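Local coordinates for polyprenyl synthetase (Nonlabens dokdonensis, PDB 6KD7), which probably makes geranylgeranyl pyrophosphate as a magnesium-dependent prenyltransferase of the FPP/GGPP synthase family, here with pyrophosphate bound, at residues V31-D36 / H95-V100; V68-N73 / D108-M113; R116-Y121 / K131-T136. All blocks are in the same frame, centred on the assembly; numbering follows the deposited sequence.

Contact 1: residues V31-D36 / H95-V100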
# COMPACT_ATOMS: atom_id res chain seq x y z
N VAL A 31 -7.90 23.33 -18.25
CA VAL A 31 -7.78 23.57 -19.71
C VAL A 31 -6.84 24.77 -19.90
O VAL A 31 -5.93 24.69 -20.73
CB VAL A 31 -9.14 23.85 -20.35
CG1 VAL A 31 -8.97 24.20 -21.83
CG2 VAL A 31 -10.11 22.69 -20.15
N HIS A 32 -7.08 25.85 -19.19
CA HIS A 32 -6.21 27.07 -19.27
C HIS A 32 -4.76 26.71 -18.88
O HIS A 32 -3.80 27.13 -19.57
CB HIS A 32 -6.81 28.20 -18.45
CG HIS A 32 -8.15 28.60 -18.96
ND1 HIS A 32 -9.32 28.42 -18.23
CD2 HIS A 32 -8.54 29.06 -20.16
CE1 HIS A 32 -10.35 28.81 -18.95
NE2 HIS A 32 -9.89 29.19 -20.13
N TYR A 33 -4.60 25.89 -17.84
CA TYR A 33 -3.29 25.44 -17.36
C TYR A 33 -2.56 24.71 -18.47
O TYR A 33 -1.42 25.06 -18.78
CB TYR A 33 -3.45 24.59 -16.11
CG TYR A 33 -2.16 24.03 -15.55
CD1 TYR A 33 -1.40 24.77 -14.66
CD2 TYR A 33 -1.75 22.76 -15.87
CE1 TYR A 33 -0.24 24.25 -14.10
CE2 TYR A 33 -0.61 22.22 -15.30
CZ TYR A 33 0.15 22.96 -14.40
OH TYR A 33 1.29 22.40 -13.87
N ILE A 34 -3.16 23.68 -19.07
CA ILE A 34 -2.37 22.87 -20.03
C ILE A 34 -2.09 23.69 -21.30
O ILE A 34 -1.03 23.47 -21.93
CB ILE A 34 -3.01 21.50 -20.34
CG1 ILE A 34 -1.99 20.61 -21.04
CG2 ILE A 34 -4.32 21.66 -21.11
CD1 ILE A 34 -2.25 19.18 -20.85
N LEU A 35 -2.98 24.61 -21.68
CA LEU A 35 -2.77 25.44 -22.90
C LEU A 35 -1.72 26.51 -22.65
O LEU A 35 -1.28 27.07 -23.62
CB LEU A 35 -4.09 26.06 -23.34
CG LEU A 35 -5.11 25.05 -23.86
CD1 LEU A 35 -6.43 25.75 -24.14
CD2 LEU A 35 -4.58 24.33 -25.09
N ASP A 36 -1.33 26.75 -21.40
CA ASP A 36 -0.35 27.78 -21.03
C ASP A 36 1.02 27.18 -20.73
O ASP A 36 1.78 27.85 -20.08
CB ASP A 36 -0.87 28.54 -19.82
CG ASP A 36 -0.14 29.85 -19.58
OD1 ASP A 36 0.41 30.40 -20.54
OD2 ASP A 36 -0.12 30.29 -18.44
N HIS A 95 -3.02 15.67 -13.76
CA HIS A 95 -3.52 14.67 -12.77
C HIS A 95 -2.73 14.75 -11.45
O HIS A 95 -3.23 14.23 -10.44
CB HIS A 95 -3.51 13.29 -13.36
CG HIS A 95 -2.20 12.84 -13.84
ND1 HIS A 95 -1.42 11.96 -13.07
CD2 HIS A 95 -1.49 13.17 -14.92
CE1 HIS A 95 -0.31 11.72 -13.72
NE2 HIS A 95 -0.33 12.44 -14.88
N LYS A 96 -1.52 15.30 -11.50
CA LYS A 96 -0.68 15.51 -10.29
C LYS A 96 -1.09 16.80 -9.58
O LYS A 96 -1.22 16.78 -8.38
CB LYS A 96 0.79 15.54 -10.69
CG LYS A 96 1.37 14.17 -10.96
CD LYS A 96 0.86 13.16 -9.98
CE LYS A 96 1.88 12.11 -9.62
NZ LYS A 96 1.41 11.29 -8.49
N LYS A 97 -1.29 17.88 -10.33
CA LYS A 97 -1.70 19.19 -9.76
C LYS A 97 -3.11 19.08 -9.18
O LYS A 97 -3.36 19.63 -8.12
CB LYS A 97 -1.61 20.28 -10.82
CG LYS A 97 -2.08 21.64 -10.37
CD LYS A 97 -1.69 22.74 -11.32
CE LYS A 97 -2.28 24.07 -10.93
NZ LYS A 97 -1.75 24.53 -9.64
N TRP A 98 -4.00 18.41 -9.90
CA TRP A 98 -5.38 18.20 -9.43
C TRP A 98 -5.49 16.74 -9.01
O TRP A 98 -4.98 16.40 -7.95
CB TRP A 98 -6.38 18.55 -10.54
CG TRP A 98 -6.61 20.03 -10.68
CD1 TRP A 98 -7.50 20.79 -10.00
CD2 TRP A 98 -5.91 20.92 -11.56
NE1 TRP A 98 -7.41 22.09 -10.39
CE2 TRP A 98 -6.45 22.21 -11.34
CE3 TRP A 98 -4.89 20.77 -12.51
CZ2 TRP A 98 -6.00 23.32 -12.04
CZ3 TRP A 98 -4.45 21.88 -13.18
CH2 TRP A 98 -5.00 23.13 -12.96
N ASP A 99 -6.08 15.92 -9.86
CA ASP A 99 -6.25 14.47 -9.59
C ASP A 99 -6.54 13.74 -10.91
O ASP A 99 -6.77 14.40 -11.91
CB ASP A 99 -7.27 14.21 -8.49
CG ASP A 99 -8.62 14.83 -8.78
OD1 ASP A 99 -9.10 14.65 -9.87
OD2 ASP A 99 -9.15 15.49 -7.92
N VAL A 100 -6.53 12.42 -10.87
CA VAL A 100 -6.75 11.60 -12.08
C VAL A 100 -8.15 11.87 -12.65
O VAL A 100 -8.24 12.08 -13.83
CB VAL A 100 -6.55 10.12 -11.75
CG1 VAL A 100 -7.09 9.21 -12.84
CG2 VAL A 100 -5.10 9.81 -11.46
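Tyr33 offers one face of its ring to two consecutive residues, Lys97 and Trp98, and both lie against that face near its rim. This shared face is the tight part: the six-membered ring of Trp98 turns its edge to the phenol in a T-shaped stack, planes at 84° and centroids 5.4 Å apart. Trp98 CZ3 stands above Tyr33 CG and CD2, while Trp98 CH2 reaches back to Tyr33 CB at 3.8 Å. With CG anti to the backbone N (chi1 178°), the phenol is carried out from helix 25-35 toward the indole. Beside it Lys97 CD comes closest, 3.5 Å from Tyr33 CE1, in a CH-pi contact over the ring, and Lys97 CG lies over a face of the Trp98 indole, filling the angle between the two rings. The Lys97 chain runs extended until a bend at chi4. The other side is loose: Lys97 is exposed, and both rings are partly exposed. Tyr33 OH is hydrogen-bonded to Glu92 O of strand 91-92. The arrangement is a surface T-shaped aromatic pair with a lysine chain laid along it, joining helix 25-35 to the end of helix 94-97 in the mainly helical prenyl synthase fold.

Contact 2: residues V68-N73 / D108-M113. With PPV (pyrophosphate), chain B.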
# COMPACT_ATOMS: atom_id res chain seq x y z
N VAL A 68 -7.16 22.08 -33.47
CA VAL A 68 -6.01 21.16 -33.58
C VAL A 68 -5.22 21.19 -32.25
O VAL A 68 -4.88 20.12 -31.77
CB VAL A 68 -5.17 21.53 -34.79
CG1 VAL A 68 -3.76 21.00 -34.70
CG2 VAL A 68 -5.83 21.02 -36.04
N GLU A 69 -4.92 22.36 -31.73
CA GLU A 69 -4.11 22.52 -30.51
C GLU A 69 -4.92 21.98 -29.32
O GLU A 69 -4.31 21.38 -28.43
CB GLU A 69 -3.72 23.98 -30.31
CG GLU A 69 -2.91 24.27 -29.03
CD GLU A 69 -1.47 23.76 -29.09
OE1 GLU A 69 -1.08 23.09 -30.07
OE2 GLU A 69 -0.76 24.05 -28.14
N VAL A 70 -6.22 22.28 -29.26
CA VAL A 70 -7.04 21.80 -28.13
C VAL A 70 -7.05 20.27 -28.18
O VAL A 70 -6.80 19.64 -27.15
CB VAL A 70 -8.42 22.41 -28.14
CG1 VAL A 70 -9.33 21.76 -27.12
CG2 VAL A 70 -8.31 23.90 -27.86
N PHE A 71 -7.18 19.71 -29.38
CA PHE A 71 -7.20 18.25 -29.57
C PHE A 71 -5.89 17.68 -29.08
O PHE A 71 -5.92 16.74 -28.27
CB PHE A 71 -7.45 17.83 -31.03
CG PHE A 71 -7.29 16.36 -31.21
CD1 PHE A 71 -8.27 15.49 -30.76
CD2 PHE A 71 -6.15 15.84 -31.74
CE1 PHE A 71 -8.09 14.11 -30.86
CE2 PHE A 71 -5.97 14.47 -31.84
CZ PHE A 71 -6.94 13.61 -31.40
N HIS A 72 -4.78 18.17 -29.62
CA HIS A 72 -3.44 17.64 -29.27
C HIS A 72 -3.24 17.65 -27.74
O HIS A 72 -2.80 16.62 -27.21
CB HIS A 72 -2.35 18.46 -29.94
CG HIS A 72 -0.98 17.97 -29.63
ND1 HIS A 72 -0.58 16.67 -29.95
CD2 HIS A 72 0.07 18.61 -29.08
CE1 HIS A 72 0.67 16.53 -29.59
NE2 HIS A 72 1.09 17.72 -29.08
N ASN A 73 -3.64 18.72 -27.07
CA ASN A 73 -3.48 18.89 -25.61
C ASN A 73 -4.41 17.92 -24.90
O ASN A 73 -3.98 17.40 -23.87
CB ASN A 73 -3.64 20.33 -25.17
CG ASN A 73 -2.36 21.10 -25.44
OD1 ASN A 73 -1.42 20.95 -24.68
ND2 ASN A 73 -2.27 21.75 -26.60
N ASP A 108 -11.89 14.95 -21.58
CA ASP A 108 -13.16 14.69 -22.30
C ASP A 108 -13.74 16.04 -22.75
O ASP A 108 -14.08 16.16 -23.91
CB ASP A 108 -14.14 13.91 -21.44
CG ASP A 108 -13.75 12.47 -21.12
OD1 ASP A 108 -12.78 11.93 -21.76
OD2 ASP A 108 -14.47 11.88 -20.21
N ALA A 109 -13.81 17.03 -21.86
CA ALA A 109 -14.38 18.36 -22.14
C ALA A 109 -13.55 19.02 -23.25
O ALA A 109 -14.15 19.61 -24.16
CB ALA A 109 -14.49 19.21 -20.92
N MET A 110 -12.24 18.81 -23.28
CA MET A 110 -11.37 19.47 -24.28
C MET A 110 -11.65 18.84 -25.65
O MET A 110 -11.67 19.60 -26.63
CB MET A 110 -9.88 19.38 -23.92
CG MET A 110 -9.54 20.28 -22.73
SD MET A 110 -7.78 20.17 -22.31
CE MET A 110 -7.13 20.97 -23.76
N LEU A 111 -11.79 17.51 -25.75
CA LEU A 111 -12.13 16.91 -27.07
C LEU A 111 -13.42 17.54 -27.64
O LEU A 111 -13.47 17.91 -28.84
CB LEU A 111 -12.26 15.40 -26.97
CG LEU A 111 -12.64 14.68 -28.26
CD1 LEU A 111 -11.70 15.06 -29.41
CD2 LEU A 111 -12.58 13.17 -28.03
N ILE A 112 -14.40 17.76 -26.79
CA ILE A 112 -15.72 18.29 -27.21
C ILE A 112 -15.54 19.76 -27.61
O ILE A 112 -16.11 20.18 -28.62
CB ILE A 112 -16.76 18.08 -26.09
CG1 ILE A 112 -17.00 16.60 -25.78
CG2 ILE A 112 -18.06 18.75 -26.45
CD1 ILE A 112 -17.63 16.40 -24.36
N MET A 113 -14.77 20.53 -26.84
CA MET A 113 -14.51 21.96 -27.14
C MET A 113 -13.81 22.08 -28.50
O MET A 113 -14.10 23.04 -29.27
CB MET A 113 -13.63 22.56 -26.04
CG MET A 113 -14.35 22.67 -24.73
SD MET A 113 -13.19 23.02 -23.36
CE MET A 113 -12.89 24.76 -23.64
O11 PPV B . 6.51 17.13 -28.93
P1 PPV B . 5.67 18.08 -29.70
O21 PPV B . 5.00 17.42 -30.84
O31 PPV B . 6.45 19.28 -30.13
OPP PPV B . 4.45 18.60 -28.72
P2 PPV B . 4.22 19.68 -27.53
O12 PPV B . 4.81 19.10 -26.30
O22 PPV B . 4.94 20.93 -27.95
O32 PPV B . 2.75 19.91 -27.38
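Two antiparallel helices of the mainly helical prenyl synthase core, 58-82 and 100-116, meet here, with Val70 and Phe71 facing Met110 and Leu111. The axes of the two short segments approach to 8.3 Å at 159° between their directions. Val70 CG1, anti to its own backbone N, is directed at the opposite helix and lies 3.2 Å from Met110 O, a close van der Waals approach of a methyl to a carbonyl. Met110 answers with an extended chain bent at its end (chi3 69°), which brings CE to 3.8 Å from Asn73 CB and near Val70 O. The Phe71 and Leu111 side chains run alongside each other in the same sense; Leu111 CD1 touches the ring edge at Phe71 CD1, 3.7 Å away. The amide of Asn73 turns back on its own helix, where ND2 donates to Glu69 O at 2.8 Å. That carbonyl also accepts from Asn73 N, the two donors arriving from opposite faces of the carbonyl plane. On the side away from Met110, His72 NE2 gives weak hydrogen bonds to pyrophosphate O32 (3.2 Å) and OPP, and Arg43 also binds this ligand. Glu69 forms a salt bridge to Arg41. Helix 25-35 packs on Asn73 and Met110, Leu172 of helix 158-183 touches Phe71, and Leu111 meets Leu111 of the third subunit.

Contact 3: residues R116-Y121 / K131-T136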
# COMPACT_ATOMS: atom_id res chain seq x y z
N ARG A 116 -16.36 21.82 -31.19
CA ARG A 116 -17.20 23.04 -31.22
C ARG A 116 -16.52 24.19 -31.98
O ARG A 116 -17.23 25.07 -32.41
CB ARG A 116 -17.60 23.42 -29.81
CG ARG A 116 -18.20 22.26 -29.04
CD ARG A 116 -19.44 22.70 -28.31
NE ARG A 116 -19.24 23.78 -27.38
CZ ARG A 116 -20.21 24.59 -27.01
NH1 ARG A 116 -19.99 25.55 -26.14
NH2 ARG A 116 -21.41 24.44 -27.53
N LEU A 117 -15.20 24.18 -32.06
CA LEU A 117 -14.46 25.28 -32.71
C LEU A 117 -14.66 25.22 -34.24
O LEU A 117 -14.26 26.18 -34.91
CB LEU A 117 -12.98 25.21 -32.27
CG LEU A 117 -12.71 25.85 -30.89
CD1 LEU A 117 -11.49 25.24 -30.23
CD2 LEU A 117 -12.53 27.36 -30.98
N PHE A 118 -15.22 24.14 -34.79
CA PHE A 118 -15.54 24.04 -36.23
C PHE A 118 -16.86 24.79 -36.54
O PHE A 118 -17.13 25.00 -37.70
CB PHE A 118 -15.62 22.59 -36.68
CG PHE A 118 -14.34 21.85 -36.53
CD1 PHE A 118 -13.14 22.45 -36.83
CD2 PHE A 118 -14.31 20.54 -36.10
CE1 PHE A 118 -11.94 21.78 -36.69
CE2 PHE A 118 -13.10 19.88 -35.93
CZ PHE A 118 -11.91 20.50 -36.23
N GLU A 119 -17.66 25.17 -35.56
CA GLU A 119 -19.09 25.53 -35.80
C GLU A 119 -19.25 26.82 -36.62
O GLU A 119 -20.31 26.91 -37.25
CB GLU A 119 -19.89 25.63 -34.50
CG GLU A 119 -20.18 24.24 -33.95
CD GLU A 119 -20.71 24.14 -32.53
OE1 GLU A 119 -21.13 25.16 -32.01
OE2 GLU A 119 -20.85 22.98 -32.05
N ASP A 120 -18.30 27.76 -36.61
CA ASP A 120 -18.39 29.00 -37.43
C ASP A 120 -18.12 28.73 -38.91
O ASP A 120 -18.41 29.60 -39.67
CB ASP A 120 -17.47 30.13 -36.98
CG ASP A 120 -17.90 30.68 -35.66
OD1 ASP A 120 -19.02 30.37 -35.24
OD2 ASP A 120 -17.11 31.38 -35.05
N TYR A 121 -17.62 27.55 -39.29
CA TYR A 121 -17.38 27.28 -40.73
C TYR A 121 -18.69 27.03 -41.48
O TYR A 121 -19.69 26.67 -40.86
CB TYR A 121 -16.30 26.22 -40.91
CG TYR A 121 -14.95 26.70 -40.43
CD1 TYR A 121 -14.21 27.59 -41.18
CD2 TYR A 121 -14.46 26.33 -39.19
CE1 TYR A 121 -12.99 28.06 -40.73
CE2 TYR A 121 -13.25 26.80 -38.73
CZ TYR A 121 -12.51 27.67 -39.50
OH TYR A 121 -11.32 28.14 -39.05
N LYS A 131 -15.02 15.44 -40.63
CA LYS A 131 -14.69 14.10 -41.17
C LYS A 131 -13.20 13.77 -41.08
O LYS A 131 -12.89 12.71 -40.57
CB LYS A 131 -15.16 14.02 -42.62
CG LYS A 131 -15.23 12.61 -43.19
CD LYS A 131 -16.26 12.50 -44.27
CE LYS A 131 -16.36 11.11 -44.85
NZ LYS A 131 -15.03 10.57 -45.18
N VAL A 132 -12.30 14.68 -41.46
CA VAL A 132 -10.86 14.30 -41.43
C VAL A 132 -10.38 14.34 -39.96
O VAL A 132 -9.54 13.48 -39.58
CB VAL A 132 -9.98 15.18 -42.36
CG1 VAL A 132 -9.98 16.62 -41.91
CG2 VAL A 132 -8.57 14.61 -42.42
N PHE A 133 -10.96 15.22 -39.15
CA PHE A 133 -10.61 15.39 -37.72
C PHE A 133 -10.94 14.10 -36.95
O PHE A 133 -10.04 13.56 -36.29
CB PHE A 133 -11.36 16.58 -37.12
CG PHE A 133 -11.07 16.83 -35.67
CD1 PHE A 133 -9.85 17.36 -35.26
CD2 PHE A 133 -12.03 16.56 -34.71
CE1 PHE A 133 -9.62 17.65 -33.92
CE2 PHE A 133 -11.76 16.76 -33.36
CZ PHE A 133 -10.57 17.33 -32.98
N SER A 134 -12.16 13.60 -37.09
CA SER A 134 -12.67 12.38 -36.43
C SER A 134 -11.88 11.17 -36.89
O SER A 134 -11.53 10.35 -36.08
CB SER A 134 -14.15 12.21 -36.64
OG SER A 134 -14.87 13.22 -35.96
N ARG A 135 -11.59 11.04 -38.17
CA ARG A 135 -10.83 9.88 -38.65
C ARG A 135 -9.44 9.92 -38.00
O ARG A 135 -8.92 8.86 -37.63
CB ARG A 135 -10.73 9.91 -40.18
CG ARG A 135 -9.94 8.74 -40.76
CD ARG A 135 -10.06 8.57 -42.29
NE ARG A 135 -9.58 9.71 -43.09
CZ ARG A 135 -10.34 10.65 -43.68
NH1 ARG A 135 -11.67 10.66 -43.58
NH2 ARG A 135 -9.76 11.62 -44.36
N THR A 136 -8.83 11.12 -37.98
CA THR A 136 -7.50 11.35 -37.37
C THR A 136 -7.59 11.03 -35.87
O THR A 136 -6.74 10.30 -35.40
CB THR A 136 -7.02 12.78 -37.67
OG1 THR A 136 -6.95 12.85 -39.10
CG2 THR A 136 -5.68 13.08 -37.02
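Val132 O is gripped by two donors from Thr136, one turn on: OG1 at 2.7 Å and the backbone N at 2.9 Å, arriving from opposite faces of the carbonyl plane. The hydroxyl of Thr136 is thereby tied back to its own helix. Between these residues Phe133 receives the edge of Phe118 in a T-shaped stack, centroids 5.1 Å apart and planes at 79°. Phe118 CE2 stands 3.6 Å above the plane of the Phe133 ring, toward its rim, and is 3.7 Å from Phe133 CG; its neighbour CZ sits over the CG-CD1 side. CG anti to the backbone N (chi1 -180°) carries the Phe133 ring out from helix 123-150 toward Phe118, and the ring's rotation (chi2 73°) turns a face to the edge. Phe118 belongs to two overlapping type I turns, Arg116-Glu119 and Phe118-Tyr121, closed by Glu119 N to Arg116 O and Tyr121 N to Phe118 O. Tyr115 and Phe71 also meet Phe133 edge-to-face. Replacing this phenylalanine with an alanine would probably leave the Phe118 edge without its facing ring and open a gap beside Phe71 and Tyr115. The hydroxyl of Tyr127 of the third subunit is hydrogen-bonded to Glu119 O. The pattern is a buried aromatic cluster where the turn between helices 100-116 and 123-150 packs back on the second of them, in the mainly helical prenyl synthase fold.

In the fold
Contacts 2 and 3 are buried, whereas contact 1 lies at the surface. Contacts 1 and 2 touch through helix 25-35: Val31 and Ile34 pack on Met110, and Ile34 and Leu35 on Asn73, while helices 94-97 and 100-116 follow each other in the chain. Contacts 2 and 3 join where Phe71 meets Phe133, and both touch the third subunit. Contacts 1 and 3 do not touch. Ring stacking carries contacts 1 and 3, mixed with a lysine chain in contact 1 and wholly aromatic in contact 3; the central pair of helices in contact 2 packs aliphatic, methionine and phenylalanine-edge groups, while His72 of helix 58-82 turns to the pyrophosphate.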